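PDB 6K96: five-membered-cyclitol-phosphate synthase, which belongs to the myo-inositol-1-phosphate synthase family and binds nicotinamide-adenine-dinucleotide on a Rossmann-type domain. Local coordinates for residues 157-162 with 181-186; 125-130 with 306-311. All blocks are in the same frame, centred on the assembly; numbering follows the deposited sequence.

Interaction 1 of 2, residues 157-162 with 181-186. With NAD (nicotinamide-adenine-dinucleotide), chain G.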
ATOM      1  N   CYS B 157      31.463 -10.809  -4.377  1.00 36.44           N
ATOM      2  CA  CYS B 157      30.107 -10.213  -4.201  1.00 37.00           C
ATOM      3  C   CYS B 157      29.578  -9.476  -5.437  1.00 36.46           C
ATOM      4  O   CYS B 157      28.297  -9.244  -5.447  1.00 37.38           O
ATOM      5  CB  CYS B 157      30.045  -9.096  -3.171  1.00 37.64           C
ATOM      6  SG  CYS B 157      30.468  -9.677  -1.541  1.00 39.41           S
ATOM      7  N   THR B 158      30.458  -9.033  -6.342  1.00 34.50           N
ATOM      8  CA  THR B 158      30.138  -7.976  -7.349  1.00 34.30           C
ATOM      9  C   THR B 158      29.834  -8.610  -8.696  1.00 34.70           C
ATOM     10  O   THR B 158      30.147  -9.791  -8.867  1.00 34.71           O
ATOM     11  CB  THR B 158      31.269  -6.946  -7.528  1.00 33.54           C
ATOM     12  OG1 THR B 158      32.291  -7.483  -8.355  1.00 32.38           O
ATOM     13  CG2 THR B 158      31.871  -6.515  -6.214  1.00 33.58           C
ATOM     14  N   PRO B 159      29.233  -7.846  -9.655  1.00 35.38           N
ATOM     15  CA  PRO B 159      28.989  -8.319 -11.027  1.00 35.93           C
ATOM     16  C   PRO B 159      30.253  -8.409 -11.908  1.00 36.39           C
ATOM     17  O   PRO B 159      30.161  -8.907 -13.042  1.00 35.77           O
ATOM     18  CB  PRO B 159      28.021  -7.303 -11.667  1.00 35.49           C
ATOM     19  CG  PRO B 159      27.559  -6.441 -10.507  1.00 34.99           C
ATOM     20  CD  PRO B 159      28.674  -6.495  -9.472  1.00 35.11           C
ATOM     21  N   GLU B 160      31.410  -8.031 -11.380  1.00 37.01           N
ATOM     22  CA  GLU B 160      32.670  -8.110 -12.156  1.00 39.13           C
ATOM     23  C   GLU B 160      32.961  -9.565 -12.516  1.00 40.00           C
ATOM     24  O   GLU B 160      32.655 -10.441 -11.734  1.00 38.52           O
ATOM     25  CB  GLU B 160      33.831  -7.426 -11.436  1.00 39.58           C
ATOM     26  CG  GLU B 160      33.832  -5.930 -11.639  1.00 39.82           C
ATOM     27  CD  GLU B 160      32.500  -5.205 -11.488  1.00 39.99           C
ATOM     28  OE1 GLU B 160      31.943  -4.740 -12.542  1.00 39.73           O
ATOM     29  OE2 GLU B 160      32.018  -5.118 -10.332  1.00 38.68           O
ATOM     30  N   LEU B 161      33.556  -9.751 -13.703  1.00 41.94           N
ATOM     31  CA  LEU B 161      34.027 -11.053 -14.230  1.00 42.90           C
ATOM     32  C   LEU B 161      35.243 -11.493 -13.412  1.00 42.57           C
ATOM     33  O   LEU B 161      36.252 -10.739 -13.472  1.00 42.57           O
ATOM     34  CB  LEU B 161      34.361 -10.874 -15.720  1.00 44.15           C
ATOM     35  CG  LEU B 161      33.790 -11.972 -16.622  1.00 45.54           C
ATOM     36  CD1 LEU B 161      32.300 -11.777 -16.861  1.00 46.35           C
ATOM     37  CD2 LEU B 161      34.517 -12.073 -17.943  1.00 47.26           C
ATOM     38  N   VAL B 162      35.117 -12.591 -12.636  1.00 41.55           N
ATOM     39  CA  VAL B 162      36.235 -13.266 -11.909  1.00 41.82           C
ATOM     40  C   VAL B 162      36.064 -14.783 -12.029  1.00 42.03           C
ATOM     41  O   VAL B 162      36.802 -15.430 -12.781  1.00 42.41           O
ATOM     42  CB  VAL B 162      36.349 -12.846 -10.432  1.00 42.02           C
ATOM     43  CG1 VAL B 162      37.629 -13.376  -9.792  1.00 42.09           C
ATOM     44  CG2 VAL B 162      36.274 -11.349 -10.252  1.00 41.89           C
ATOM     45  N   GLY B 181      31.937 -17.180  -7.124  1.00 38.16           N
ATOM     46  CA  GLY B 181      31.436 -16.010  -7.842  1.00 38.00           C
ATOM     47  C   GLY B 181      30.658 -16.421  -9.073  1.00 37.76           C
ATOM     48  O   GLY B 181      30.637 -17.599  -9.379  1.00 37.37           O
ATOM     49  N   ASP B 182      29.997 -15.444  -9.708  1.00 38.10           N
ATOM     50  CA  ASP B 182      30.074 -14.044  -9.286  1.00 38.82           C
ATOM     51  C   ASP B 182      28.692 -13.448  -8.939  1.00 39.38           C
ATOM     52  O   ASP B 182      27.672 -13.941  -9.413  1.00 39.79           O
ATOM     53  CB  ASP B 182      30.692 -13.171 -10.385  1.00 38.40           C
ATOM     54  CG  ASP B 182      32.012 -13.699 -10.887  1.00 38.79           C
ATOM     55  OD1 ASP B 182      32.866 -13.984 -10.042  1.00 39.04           O
ATOM     56  OD2 ASP B 182      32.149 -13.880 -12.105  1.00 38.88           O
ATOM     57  N   ASP B 183      28.696 -12.399  -8.124  1.00 41.12           N
ATOM     58  CA  ASP B 183      27.575 -11.435  -7.956  1.00 42.87           C
ATOM     59  C   ASP B 183      26.517 -11.984  -6.995  1.00 39.97           C
ATOM     60  O   ASP B 183      25.745 -12.840  -7.478  1.00 40.28           O
ATOM     61  CB  ASP B 183      26.958 -11.097  -9.313  1.00 45.44           C
ATOM     62  CG  ASP B 183      26.141  -9.826  -9.285  1.00 48.49           C
ATOM     63  OD1 ASP B 183      26.136  -9.136  -8.225  1.00 48.24           O
ATOM     64  OD2 ASP B 183      25.528  -9.521 -10.336  1.00 55.72           O
ATOM     65  N   LEU B 184      26.463 -11.472  -5.749  1.00 37.51           N
ATOM     66  CA  LEU B 184      25.448 -11.904  -4.724  1.00 36.34           C
ATOM     67  C   LEU B 184      24.031 -11.723  -5.254  1.00 34.96           C
ATOM     68  O   LEU B 184      23.693 -10.578  -5.657  1.00 34.12           O
ATOM     69  CB  LEU B 184      25.527 -11.091  -3.433  1.00 35.72           C
ATOM     70  CG  LEU B 184      26.867 -11.065  -2.723  1.00 35.87           C
ATOM     71  CD1 LEU B 184      26.700 -10.390  -1.376  1.00 35.73           C
ATOM     72  CD2 LEU B 184      27.442 -12.461  -2.588  1.00 36.14           C
ATOM     73  N   ALA B 185      23.223 -12.786  -5.179  1.00 34.67           N
ATOM     74  CA  ALA B 185      21.738 -12.718  -5.227  1.00 34.45           C
ATOM     75  C   ALA B 185      21.184 -12.430  -3.821  1.00 34.19           C
ATOM     76  O   ALA B 185      21.317 -13.290  -2.917  1.00 33.58           O
ATOM     77  CB  ALA B 185      21.222 -14.016  -5.764  1.00 35.40           C
ATOM     78  N   SER B 186      20.599 -11.252  -3.608  1.00 35.06           N
ATOM     79  CA  SER B 186      20.277 -10.736  -2.253  1.00 34.73           C
ATOM     80  C   SER B 186      19.398 -11.759  -1.535  1.00 35.23           C
ATOM     81  O   SER B 186      18.644 -12.459  -2.224  1.00 35.90           O
ATOM     82  CB  SER B 186      19.671  -9.356  -2.316  1.00 35.02           C
ATOM     83  OG  SER B 186      20.667  -8.313  -2.109  1.00 35.19           O
TER
HETATM   84  PA  NAD G 400      29.926  -0.135   0.438  1.00 29.78           P
HETATM   85  O1A NAD G 400      29.899   1.017  -0.491  1.00 29.76           O
HETATM   86  O2A NAD G 400      29.242   0.081   1.760  1.00 30.34           O
HETATM   87  O5B NAD G 400      31.351  -0.775   0.658  1.00 30.93           O
HETATM   88  C5B NAD G 400      32.347  -0.383  -0.314  1.00 33.59           C
HETATM   89  C4B NAD G 400      33.679  -0.249   0.375  1.00 35.21           C
HETATM   90  O4B NAD G 400      34.810  -0.405  -0.545  1.00 36.59           O
HETATM   91  C3B NAD G 400      33.877   1.121   1.032  1.00 36.05           C
HETATM   92  O3B NAD G 400      34.450   0.923   2.318  1.00 36.05           O
HETATM   93  C2B NAD G 400      34.890   1.778   0.098  1.00 37.11           C
HETATM   94  O2B NAD G 400      35.418   2.838   0.842  1.00 37.92           O
HETATM   95  C1B NAD G 400      35.781   0.561  -0.167  1.00 37.63           C
HETATM   96  N9A NAD G 400      36.750   0.653  -1.241  1.00 39.08           N
HETATM   97  C8A NAD G 400      36.592   1.431  -2.362  1.00 40.23           C
HETATM   98  N7A NAD G 400      37.557   1.274  -3.239  1.00 41.35           N
HETATM   99  C5A NAD G 400      38.390   0.310  -2.683  1.00 40.54           C
HETATM  100  C6A NAD G 400      39.582  -0.279  -3.151  1.00 41.38           C
HETATM  101  N6A NAD G 400      40.116   0.018  -4.331  1.00 40.98           N
HETATM  102  N1A NAD G 400      40.158  -1.244  -2.383  1.00 42.21           N
HETATM  103  C2A NAD G 400      39.584  -1.521  -1.196  1.00 41.28           C
HETATM  104  N3A NAD G 400      38.479  -1.015  -0.655  1.00 40.11           N
HETATM  105  C4A NAD G 400      37.903  -0.095  -1.453  1.00 40.05           C
HETATM  106  O3  NAD G 400      29.209  -1.345  -0.296  1.00 28.66           O
HETATM  107  PN  NAD G 400      28.330  -2.542   0.321  1.00 27.10           P
HETATM  108  O1N NAD G 400      29.136  -3.189   1.381  1.00 27.10           O
HETATM  109  O2N NAD G 400      26.991  -1.911   0.553  1.00 27.21           O
HETATM  110  O5D NAD G 400      28.263  -3.535  -0.948  1.00 27.40           O
HETATM  111  C5D NAD G 400      29.550  -4.068  -1.469  1.00 27.59           C
HETATM  112  C4D NAD G 400      29.329  -4.664  -2.827  1.00 27.48           C
HETATM  113  O4D NAD G 400      28.439  -5.802  -2.772  1.00 26.98           O
HETATM  114  C3D NAD G 400      28.708  -3.672  -3.821  1.00 27.60           C
HETATM  115  O3D NAD G 400      29.298  -3.913  -5.080  1.00 28.24           O
HETATM  116  C2D NAD G 400      27.264  -4.156  -3.925  1.00 27.35           C
HETATM  117  O2D NAD G 400      26.604  -3.927  -5.155  1.00 27.16           O
HETATM  118  C1D NAD G 400      27.454  -5.668  -3.807  1.00 27.20           C
HETATM  119  N1N NAD G 400      26.146  -6.316  -3.489  1.00 26.92           N
HETATM  120  C2N NAD G 400      25.359  -5.806  -2.402  1.00 26.96           C
HETATM  121  C3N NAD G 400      24.062  -6.240  -2.182  1.00 26.33           C
HETATM  122  C7N NAD G 400      23.311  -5.681  -0.987  1.00 26.37           C
HETATM  123  O7N NAD G 400      23.896  -4.969  -0.181  1.00 26.14           O
HETATM  124  N7N NAD G 400      22.021  -5.980  -0.860  1.00 26.09           N
HETATM  125  C4N NAD G 400      23.533  -7.164  -3.082  1.00 26.22           C
HETATM  126  C5N NAD G 400      24.358  -7.777  -4.018  1.00 26.46           C
HETATM  127  C6N NAD G 400      25.626  -7.284  -4.263  1.00 26.73           C
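The carboxylate of Asp182 receives Val162 N on OD2 from above its plane, in a bond that is long (3.3 Å) but nearly straight at 174°, while the Asp183 carboxylate has the Pro159 ring over one face, with Pro159 CB 3.6 Å from Asp183 OD2. A carboxylate suits both places: that of Asp182 also accepts from Ala163 N and Asn156 while pairing with Arg164, and Asp183 OD2 pairs with Lys327. At the nicotinamide, Leu184 CB stands above the plane but beyond the rim, 3.6 Å from C5N; at the ring's rim Leu184 O comes to 3.3 Å from C5N, and Cys157 O to 3.5 Å from C6N. Cys157 O also accepts Leu184 N at 2.9 Å, the donor standing 55° out of the carbonyl plane. The Leu184 CG, anti to its own carbonyl carbon (chi1 -56°), rests 3.8 Å from Cys157 CB, an apolar contact beside the nicotinamide and its ribose. Ser186 OG, small and polar, takes the amide N7N at 3.0 Å. These loops follow strands 153-156 and 179-180, where a Rossmann domain holds its dinucleotide. Two carbonyl oxygens beside ring carbons would probably suit a nicotinamide that carries positive charge.

Interaction 2 of 2, residues 125-130 with 306-311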
ATOM      1  N   ALA B 125      45.018 -15.913   6.561  1.00 64.16           N
ATOM      2  CA  ALA B 125      43.637 -15.835   6.046  1.00 61.63           C
ATOM      3  C   ALA B 125      43.332 -17.102   5.236  1.00 58.11           C
ATOM      4  O   ALA B 125      44.265 -17.743   4.704  1.00 59.50           O
ATOM      5  CB  ALA B 125      43.479 -14.572   5.233  1.00 63.62           C
ATOM      6  N   GLU B 126      42.067 -17.492   5.221  1.00 55.29           N
ATOM      7  CA  GLU B 126      41.596 -18.686   4.489  1.00 53.78           C
ATOM      8  C   GLU B 126      40.763 -18.215   3.313  1.00 51.95           C
ATOM      9  O   GLU B 126      40.800 -18.876   2.246  1.00 54.94           O
ATOM     10  CB  GLU B 126      40.731 -19.574   5.370  1.00 54.77           C
ATOM     11  CG  GLU B 126      41.487 -20.363   6.415  1.00 57.14           C
ATOM     12  CD  GLU B 126      40.607 -21.413   7.092  1.00 59.02           C
ATOM     13  OE1 GLU B 126      39.901 -21.059   8.084  1.00 61.92           O
ATOM     14  OE2 GLU B 126      40.604 -22.569   6.631  1.00 59.42           O
ATOM     15  N   VAL B 127      40.061 -17.104   3.513  1.00 47.81           N
ATOM     16  CA  VAL B 127      39.077 -16.548   2.550  1.00 44.33           C
ATOM     17  C   VAL B 127      39.365 -15.060   2.449  1.00 42.29           C
ATOM     18  O   VAL B 127      39.474 -14.394   3.499  1.00 42.53           O
ATOM     19  CB  VAL B 127      37.633 -16.801   3.021  1.00 44.08           C
ATOM     20  CG1 VAL B 127      36.626 -16.212   2.051  1.00 44.21           C
ATOM     21  CG2 VAL B 127      37.333 -18.273   3.263  1.00 43.75           C
ATOM     22  N   LEU B 128      39.444 -14.546   1.234  1.00 40.72           N
ATOM     23  CA  LEU B 128      39.394 -13.091   0.996  1.00 39.09           C
ATOM     24  C   LEU B 128      38.019 -12.780   0.416  1.00 38.28           C
ATOM     25  O   LEU B 128      37.677 -13.370  -0.606  1.00 38.85           O
ATOM     26  CB  LEU B 128      40.506 -12.660   0.048  1.00 39.02           C
ATOM     27  CG  LEU B 128      40.411 -11.179  -0.307  1.00 38.41           C
ATOM     28  CD1 LEU B 128      40.731 -10.325   0.880  1.00 38.16           C
ATOM     29  CD2 LEU B 128      41.302 -10.821  -1.448  1.00 38.76           C
ATOM     30  N   LEU B 129      37.236 -11.963   1.119  1.00 38.01           N
ATOM     31  CA  LEU B 129      35.913 -11.448   0.680  1.00 37.57           C
ATOM     32  C   LEU B 129      36.111 -10.118  -0.064  1.00 37.59           C
ATOM     33  O   LEU B 129      36.488  -9.077   0.560  1.00 38.71           O
ATOM     34  CB  LEU B 129      35.012 -11.261   1.907  1.00 38.01           C
ATOM     35  CG  LEU B 129      33.603 -10.742   1.613  1.00 37.32           C
ATOM     36  CD1 LEU B 129      32.826 -11.734   0.759  1.00 37.06           C
ATOM     37  CD2 LEU B 129      32.876 -10.439   2.908  1.00 37.89           C
ATOM     38  N   TYR B 130      35.837 -10.134  -1.359  1.00 36.14           N
ATOM     39  CA  TYR B 130      35.897  -8.942  -2.208  1.00 35.54           C
ATOM     40  C   TYR B 130      34.580  -8.199  -2.111  1.00 34.93           C
ATOM     41  O   TYR B 130      33.562  -8.709  -2.643  1.00 36.16           O
ATOM     42  CB  TYR B 130      36.188  -9.368  -3.647  1.00 35.64           C
ATOM     43  CG  TYR B 130      36.231  -8.221  -4.623  1.00 35.22           C
ATOM     44  CD1 TYR B 130      37.330  -7.374  -4.661  1.00 35.54           C
ATOM     45  CD2 TYR B 130      35.175  -7.964  -5.483  1.00 34.92           C
ATOM     46  CE1 TYR B 130      37.399  -6.319  -5.564  1.00 35.82           C
ATOM     47  CE2 TYR B 130      35.223  -6.899  -6.375  1.00 35.74           C
ATOM     48  CZ  TYR B 130      36.347  -6.085  -6.433  1.00 35.62           C
ATOM     49  OH  TYR B 130      36.417  -5.061  -7.330  1.00 35.54           O
ATOM     50  N   ILE B 306      31.163 -21.778   2.477  1.00 42.57           N
ATOM     51  CA  ILE B 306      31.307 -22.738   1.355  1.00 41.82           C
ATOM     52  C   ILE B 306      32.778 -22.715   0.973  1.00 41.08           C
ATOM     53  O   ILE B 306      33.373 -23.798   0.836  1.00 41.65           O
ATOM     54  CB  ILE B 306      30.378 -22.452   0.175  1.00 41.66           C
ATOM     55  CG1 ILE B 306      28.902 -22.487   0.549  1.00 42.57           C
ATOM     56  CG2 ILE B 306      30.651 -23.465  -0.919  1.00 43.39           C
ATOM     57  CD1 ILE B 306      28.013 -21.833  -0.503  1.00 42.88           C
ATOM     58  N   ALA B 307      33.328 -21.504   0.920  1.00 40.79           N
ATOM     59  CA  ALA B 307      34.739 -21.173   0.614  1.00 39.71           C
ATOM     60  C   ALA B 307      35.677 -21.912   1.562  1.00 39.96           C
ATOM     61  O   ALA B 307      36.440 -22.778   1.084  1.00 40.97           O
ATOM     62  CB  ALA B 307      34.932 -19.678   0.721  1.00 39.63           C
ATOM     63  N   ALA B 308      35.661 -21.559   2.851  1.00 39.83           N
ATOM     64  CA  ALA B 308      36.619 -22.061   3.867  1.00 39.39           C
ATOM     65  C   ALA B 308      36.570 -23.585   3.929  1.00 39.65           C
ATOM     66  O   ALA B 308      37.650 -24.195   3.824  1.00 39.95           O
ATOM     67  CB  ALA B 308      36.389 -21.415   5.204  1.00 38.82           C
ATOM     68  N   ALA B 309      35.387 -24.192   4.036  1.00 40.35           N
ATOM     69  CA  ALA B 309      35.255 -25.657   4.233  1.00 41.96           C
ATOM     70  C   ALA B 309      35.860 -26.392   3.034  1.00 42.95           C
ATOM     71  O   ALA B 309      36.517 -27.397   3.231  1.00 43.23           O
ATOM     72  CB  ALA B 309      33.822 -26.053   4.447  1.00 42.10           C
ATOM     73  N   ALA B 310      35.708 -25.825   1.842  1.00 44.98           N
ATOM     74  CA  ALA B 310      36.216 -26.372   0.561  1.00 46.63           C
ATOM     75  C   ALA B 310      37.743 -26.305   0.535  1.00 47.51           C
ATOM     76  O   ALA B 310      38.370 -27.309   0.195  1.00 50.81           O
ATOM     77  CB  ALA B 310      35.608 -25.621  -0.595  1.00 46.86           C
ATOM     78  N   ARG B 311      38.329 -25.193   0.953  1.00 47.27           N
ATOM     79  CA  ARG B 311      39.806 -25.071   1.072  1.00 48.75           C
ATOM     80  C   ARG B 311      40.360 -26.071   2.114  1.00 49.41           C
ATOM     81  O   ARG B 311      41.445 -26.640   1.874  1.00 50.32           O
ATOM     82  CB  ARG B 311      40.190 -23.619   1.370  1.00 48.92           C
ATOM     83  CG  ARG B 311      41.688 -23.389   1.397  1.00 50.53           C
ATOM     84  CD  ARG B 311      41.984 -21.925   1.638  1.00 52.23           C
ATOM     85  NE  ARG B 311      43.411 -21.689   1.804  1.00 54.14           N
ATOM     86  CZ  ARG B 311      44.052 -21.719   2.964  1.00 56.05           C
ATOM     87  NH1 ARG B 311      43.431 -21.969   4.103  1.00 55.89           N
ATOM     88  NH2 ARG B 311      45.342 -21.507   2.981  1.00 59.49           N
TER
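Glu126, at the foot of strand 127-130, and Ala308, on helix 292-313, bring their backbones together, with the CA of Glu126 6.0 Å from the CA of Ala308. Alanines suit so close an approach, since a methyl group is all they place between helix and strand. The Val127 CG2 branch, anti to the carbonyl carbon, meets two of them at once, lying 3.8 Å from Ala307 CB and equally far from Ala308 CB; the other branch, CG1, stays beside the carbonyl and reaches Ala307 CB less closely. A beta-branched valine suits a strand, and one of its methyls fits against the two alanines. The strand is a central one of the parallel Rossmann sheet, flanked by strands 5-10 and 153-156, and helix 292-313 packs against it after the chain has passed through the separate mixed sheet. Arg311, its chain extended from CG to NE, lays CD 3.3 Å from Glu126 O and carries the guanidinium across the glutamate side chain. Glu126 CA and Ala125 O lie over one guanidinium face, while Glu126 OE2 sits at the edge, in plane, as a long salt bridge to NH1 of 3.8 Å; the two planar groups are turned 73° apart. NH1 comes closer to the aliphatic CG of Glu126, at 3.4 Å. Stronger partners lie outside: Arg312 for Glu126 OE1, and the Lys151 carbonyl for Arg311 NE.

Overall arrangement
The two contacts have centres 15 Å apart and lie at different levels of one Rossmann domain: 125-130 with 306-311 joins the sheet to a helix, and 157-162 with 181-186 pairs two loops beside the nicotinamide end of the cofactor. They meet where strand 127-130 ends, with Thr158 CG2 3.4 Å from Tyr130 CE2, and Cys157 SG 3.4 Å from Tyr130 O and 3.9 Å from Leu129 CD1. Helix 292-313 connects them a second way, since Leu184 packs on its Val299, Ile300 and Leu303, before the helix reaches interaction 2. Ser293 of the same helix binds sodium, which lies about 8 Å from the Leu184 side chain. In sequence, interaction 1 is nested inside the loop that interaction 2 closes.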